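Local coordinates for protein farnesyl diphosphate phosphatase YisP (Bacillus subtilis subsp. subtilis, PDB 3WE9) that hydrolyses farnesyl diphosphate to farnesol and diphosphate, an activity required for biofilm formation, at residues A[105-110]-A[125-130]; A[132-137]-A[151-156]. All coordinates share one frame; numbering follows the deposited sequence.

In the fold
Both contacts use helix 118-140, but at successive stretches and with different partners. Contact 1 sets its middle turns against the end of helix 98-107 and is only partly buried, with 143 Å² covered in all. Contact 2 sets the following turns against helix 145-165, is buried, and covers 207 Å². Their centres lie about 13 Å apart, and they touch where Tyr126 CE1 meets Val153 CG1 at 3.8 Å. The chemistry follows the place: methyl groups, the chain of an arginine and a glutamine amide meet in contact 1, whereas glycines bring two backbones together in contact 2. Neither has a hydrogen bond across it. Together they form part of the all-helical phytoene/squalene synthase fold.

Contact 1 (A[105-110]-A[125-130]); sequences IAAQKE and AYRTGG
The methyl of Ala107 fits between two side chains of the facing helix, with its CB 3.7 Å from CG2 of Thr128 and 3.9 Å from CB of Arg127. It also lies at the edge of the Arg127 guanidinium, near its plane, where CB is 4.1 Å from NE. Arg127 reaches this place through a bend at chi3 (-55°), which turns the guanidinium aside after an extended start from CA to CD. A second approach comes from Gln108, whose CB points away but whose bent chain (chi2 -48°) brings NE2 within 3.7 Å of Thr128 CG2; the two side chains cross at about a right angle.

Thr128 is thus met through its methyl alone. Its OG1 hydrogen-bonds instead to the carbonyl of Tyr124, one turn earlier, and to NE2 of Gln160 on helix 145-165; these bonds probably hold the rotation (chi1 52°) that leaves CG2 facing Ala107 and Gln108. Around it the backbone forms a pi-type turn, with Gly130 N bonded to Ala125 O at 2.9 Å. No hydrogen bond joins 105-110 to 125-130, which implies that van der Waals packing holds these neighbouring helices of the all-helical synthase fold, while the threonine hydroxyl ties helix 118-140 to helix 145-165.

Contact 2 (A[132-137]-A[151-156]); sequences AGLMLL and AAVSLG
Gly133 brings the two helices together: its CA lies 3.5 Å from the carbonyl oxygen of Ala152, a CA-H...O contact with an angle of 149° at the hydrogen. Lacking a side chain, Gly133 lets that oxygen come in close to its CA. Gly156 faces Gly133 across the gap, also without a side chain, and their CA atoms are 4.6 Å apart. The axes of the two short segments accordingly approach to 7.4 Å, at 138° between their N-to-C directions, a close but markedly inclined packing. The carbonyl oxygen of Gly133 in turn lies 3.6 Å from CB of Ala152, so Gly133 meets Ala152 through two of its backbone atoms, CA on the oxygen and O beside the methyl.

Leu134 makes a longer apolar contact, CB to Val153 CG2 at 4.3 Å. The same leucine also touches Pro100 of helix 98-107 and Lys149, earlier on helix 145-165. Met135 and Leu136 make no contact with 151-156; their side chains pack on helix 38-54, and Met135 also on helix 98-107.

One turn after Gly133, Leu137 returns to the interface. Its CG stands anti to the backbone N (chi1 -175°), and CD1 reaches the Ala152 methyl at 3.9 Å; Lys149 also touches this side chain. Ala152 is therefore met by both Gly133 and Leu137, which are four residues apart on the same helix.

A triethylene glycol, probably from the crystallisation liquor, comes within about 4 Å of Gly133 (nearest atoms). With no hydrogen bond across and the main-chain bonds kept within each helix, the contact implies that shape fit, helped by one CA-H...O interaction, holds helices 118-140 and 145-165 together here, glycine and alanine at the crossing allowing these neighbours in the all-helical fold their close approach.

Contact 1 (A[105-110]-A[125-130])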
loop_
_atom_site.group_PDB
_atom_site.type_symbol
_atom_site.label_atom_id
_atom_site.label_comp_id
_atom_site.label_asym_id
_atom_site.label_seq_id
_atom_site.Cartn_x
_atom_site.Cartn_y
_atom_site.Cartn_z
ATOM N N ILE A 105 -9.988 7.338 -6.822
ATOM C CA ILE A 105 -10.606 8.618 -6.489
ATOM C C ILE A 105 -11.988 8.427 -5.868
ATOM O O ILE A 105 -12.285 8.999 -4.819
ATOM C CB ILE A 105 -10.751 9.522 -7.735
ATOM C CG1 ILE A 105 -9.374 9.994 -8.203
ATOM C CG2 ILE A 105 -11.637 10.722 -7.409
ATOM C CD1 ILE A 105 -8.632 10.812 -7.167
ATOM N N ALA A 106 -12.825 7.627 -6.519
ATOM C CA ALA A 106 -14.171 7.371 -6.028
ATOM C C ALA A 106 -14.159 6.807 -4.610
ATOM O O ALA A 106 -14.997 7.164 -3.785
ATOM C CB ALA A 106 -14.893 6.406 -6.976
ATOM N N ALA A 107 -13.197 5.932 -4.333
ATOM C CA ALA A 107 -13.073 5.292 -3.024
ATOM C C ALA A 107 -12.689 6.235 -1.885
ATOM O O ALA A 107 -12.773 5.862 -0.710
ATOM C CB ALA A 107 -12.075 4.139 -3.103
ATOM N N GLN A 108 -12.256 7.447 -2.219
ATOM C CA GLN A 108 -11.896 8.409 -1.184
ATOM C C GLN A 108 -13.139 9.071 -0.597
ATOM O O GLN A 108 -13.082 9.615 0.500
ATOM C CB GLN A 108 -10.921 9.463 -1.734
ATOM C CG GLN A 108 -9.558 8.882 -2.100
ATOM C CD GLN A 108 -9.002 8.010 -0.994
ATOM O OE1 GLN A 108 -8.995 8.401 0.165
ATOM N NE2 GLN A 108 -8.532 6.824 -1.350
ATOM N N LYS A 109 -14.249 9.066 -1.334
ATOM C CA LYS A 109 -15.487 9.633 -0.792
ATOM C C LYS A 109 -15.774 8.566 0.280
ATOM O O LYS A 109 -15.807 7.374 -0.035
ATOM C CB LYS A 109 -16.594 9.656 -1.860
ATOM C CG LYS A 109 -16.105 9.995 -3.273
ATOM C CD LYS A 109 -15.767 11.472 -3.424
ATOM C CE LYS A 109 -15.398 11.805 -4.875
ATOM N NZ LYS A 109 -16.451 11.376 -5.840
ATOM N N GLU A 110 -15.970 8.963 1.536
ATOM C CA GLU A 110 -16.170 7.956 2.564
ATOM C C GLU A 110 -17.530 7.578 3.098
ATOM O O GLU A 110 -18.572 7.640 2.425
ATOM C CB GLU A 110 -15.231 8.218 3.763
ATOM C CG GLU A 110 -14.689 9.627 3.866
ATOM C CD GLU A 110 -13.343 9.695 4.552
ATOM O OE1 GLU A 110 -13.308 9.592 5.809
ATOM O OE2 GLU A 110 -12.310 9.851 3.833
ATOM N N ALA A 125 -10.033 -2.176 0.578
ATOM C CA ALA A 125 -8.601 -2.323 0.330
ATOM C C ALA A 125 -8.404 -2.581 -1.163
ATOM O O ALA A 125 -7.408 -2.173 -1.756
ATOM C CB ALA A 125 -8.048 -3.488 1.142
ATOM N N TYR A 126 -9.372 -3.266 -1.757
ATOM C CA TYR A 126 -9.332 -3.591 -3.178
ATOM C C TYR A 126 -9.428 -2.339 -4.043
ATOM O O TYR A 126 -8.644 -2.161 -4.978
ATOM C CB TYR A 126 -10.476 -4.554 -3.520
ATOM C CG TYR A 126 -10.673 -4.796 -5.004
ATOM C CD1 TYR A 126 -9.640 -5.299 -5.794
ATOM C CD2 TYR A 126 -11.893 -4.516 -5.617
ATOM C CE1 TYR A 126 -9.815 -5.518 -7.162
ATOM C CE2 TYR A 126 -12.083 -4.730 -6.984
ATOM C CZ TYR A 126 -11.040 -5.232 -7.748
ATOM O OH TYR A 126 -11.221 -5.456 -9.093
ATOM N N ARG A 127 -10.369 -1.461 -3.708
ATOM C CA ARG A 127 -10.589 -0.237 -4.473
ATOM C C ARG A 127 -9.495 0.809 -4.314
ATOM O O ARG A 127 -9.398 1.731 -5.121
ATOM C CB ARG A 127 -11.934 0.393 -4.091
ATOM C CG ARG A 127 -13.127 -0.536 -4.211
ATOM C CD ARG A 127 -14.417 0.201 -3.842
ATOM N NE ARG A 127 -14.336 0.817 -2.516
ATOM C CZ ARG A 127 -15.005 0.395 -1.444
ATOM N NH1 ARG A 127 -15.815 -0.649 -1.529
ATOM N NH2 ARG A 127 -14.870 1.021 -0.285
ATOM N N THR A 128 -8.682 0.680 -3.267
ATOM C CA THR A 128 -7.608 1.638 -3.041
ATOM C C THR A 128 -6.240 0.993 -3.295
ATOM O O THR A 128 -5.608 1.260 -4.323
ATOM C CB THR A 128 -7.685 2.237 -1.608
ATOM O OG1 THR A 128 -7.770 1.182 -0.636
ATOM C CG2 THR A 128 -8.918 3.139 -1.477
ATOM N N GLY A 129 -5.790 0.144 -2.374
ATOM C CA GLY A 129 -4.511 -0.526 -2.557
ATOM C C GLY A 129 -4.484 -1.403 -3.800
ATOM O O GLY A 129 -3.512 -1.388 -4.556
ATOM N N GLY A 130 -5.548 -2.174 -4.013
ATOM C CA GLY A 130 -5.606 -3.039 -5.183
ATOM C C GLY A 130 -5.547 -2.231 -6.467
ATOM O O GLY A 130 -4.889 -2.618 -7.441
#

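Contact 2 (A[132-137]-A[151-156])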
loop_
_atom_site.group_PDB
_atom_site.type_symbol
_atom_site.label_atom_id
_atom_site.label_comp_id
_atom_site.label_asym_id
_atom_site.label_seq_id
_atom_site.Cartn_x
_atom_site.Cartn_y
_atom_site.Cartn_z
ATOM N N ALA A 132 -4.181 0.704 -6.768
ATOM C CA ALA A 132 -2.823 1.230 -6.884
ATOM C C ALA A 132 -1.933 0.161 -7.518
ATOM O O ALA A 132 -1.055 0.463 -8.331
ATOM C CB ALA A 132 -2.289 1.623 -5.507
ATOM N N GLY A 133 -2.168 -1.092 -7.143
ATOM C CA GLY A 133 -1.388 -2.180 -7.702
ATOM C C GLY A 133 -1.593 -2.256 -9.203
ATOM O O GLY A 133 -0.649 -2.474 -9.964
ATOM N N LEU A 134 -2.837 -2.080 -9.641
ATOM C CA LEU A 134 -3.138 -2.120 -11.067
ATOM C C LEU A 134 -2.533 -0.889 -11.750
ATOM O O LEU A 134 -2.066 -0.970 -12.880
ATOM C CB LEU A 134 -4.652 -2.163 -11.295
ATOM C CG LEU A 134 -5.102 -2.501 -12.721
ATOM C CD1 LEU A 134 -4.505 -3.842 -13.149
ATOM C CD2 LEU A 134 -6.633 -2.555 -12.775
ATOM N N MET A 135 -2.546 0.250 -11.065
ATOM C CA MET A 135 -1.967 1.475 -11.621
ATOM C C MET A 135 -0.505 1.227 -11.996
ATOM O O MET A 135 -0.038 1.636 -13.056
ATOM C CB MET A 135 -1.979 2.603 -10.595
ATOM C CG MET A 135 -3.330 3.160 -10.204
ATOM S SD MET A 135 -3.076 4.369 -8.892
ATOM C CE MET A 135 -4.626 4.179 -7.946
ATOM N N LEU A 136 0.203 0.555 -11.093
ATOM C CA LEU A 136 1.622 0.261 -11.257
ATOM C C LEU A 136 1.999 -0.891 -12.175
ATOM O O LEU A 136 3.144 -0.972 -12.612
ATOM C CB LEU A 136 2.246 -0.008 -9.886
ATOM C CG LEU A 136 2.220 1.131 -8.861
ATOM C CD1 LEU A 136 2.726 0.603 -7.526
ATOM C CD2 LEU A 136 3.078 2.300 -9.342
ATOM N N LEU A 137 1.054 -1.782 -12.457
ATOM C CA LEU A 137 1.337 -2.957 -13.285
ATOM C C LEU A 137 2.152 -2.704 -14.556
ATOM O O LEU A 137 3.159 -3.374 -14.795
ATOM C CB LEU A 137 0.033 -3.680 -13.647
ATOM C CG LEU A 137 0.178 -5.003 -14.410
ATOM C CD1 LEU A 137 1.036 -5.973 -13.611
ATOM C CD2 LEU A 137 -1.200 -5.598 -14.671
ATOM N N ALA A 151 -1.324 -10.778 -9.126
ATOM C CA ALA A 151 -0.282 -10.582 -8.124
ATOM C C ALA A 151 -0.110 -9.114 -7.743
ATOM O O ALA A 151 0.122 -8.794 -6.577
ATOM C CB ALA A 151 1.040 -11.145 -8.630
ATOM N N ALA A 152 -0.209 -8.229 -8.730
ATOM C CA ALA A 152 -0.066 -6.795 -8.490
ATOM C C ALA A 152 -1.227 -6.277 -7.639
ATOM O O ALA A 152 -1.027 -5.533 -6.679
ATOM C CB ALA A 152 -0.019 -6.045 -9.823
ATOM N N VAL A 153 -2.444 -6.668 -7.996
ATOM C CA VAL A 153 -3.619 -6.240 -7.251
ATOM C C VAL A 153 -3.565 -6.797 -5.828
ATOM O O VAL A 153 -3.838 -6.082 -4.861
ATOM C CB VAL A 153 -4.923 -6.707 -7.947
ATOM C CG1 VAL A 153 -6.129 -6.400 -7.066
ATOM C CG2 VAL A 153 -5.067 -6.004 -9.301
ATOM N N SER A 154 -3.198 -8.068 -5.703
ATOM C CA SER A 154 -3.107 -8.689 -4.390
ATOM C C SER A 154 -2.062 -7.990 -3.514
ATOM O O SER A 154 -2.270 -7.810 -2.320
ATOM C CB SER A 154 -2.774 -10.176 -4.528
ATOM O OG SER A 154 -3.916 -10.903 -4.957
ATOM N N LEU A 155 -0.941 -7.597 -4.110
ATOM C CA LEU A 155 0.106 -6.910 -3.362
ATOM C C LEU A 155 -0.406 -5.566 -2.836
ATOM O O LEU A 155 -0.266 -5.260 -1.657
ATOM C CB LEU A 155 1.332 -6.676 -4.246
ATOM C CG LEU A 155 2.470 -5.905 -3.562
ATOM C CD1 LEU A 155 2.959 -6.681 -2.345
ATOM C CD2 LEU A 155 3.605 -5.668 -4.554
ATOM N N GLY A 156 -1.001 -4.770 -3.717
ATOM C CA GLY A 156 -1.516 -3.475 -3.305
ATOM C C GLY A 156 -2.602 -3.600 -2.252
ATOM O O GLY A 156 -2.651 -2.823 -1.294
#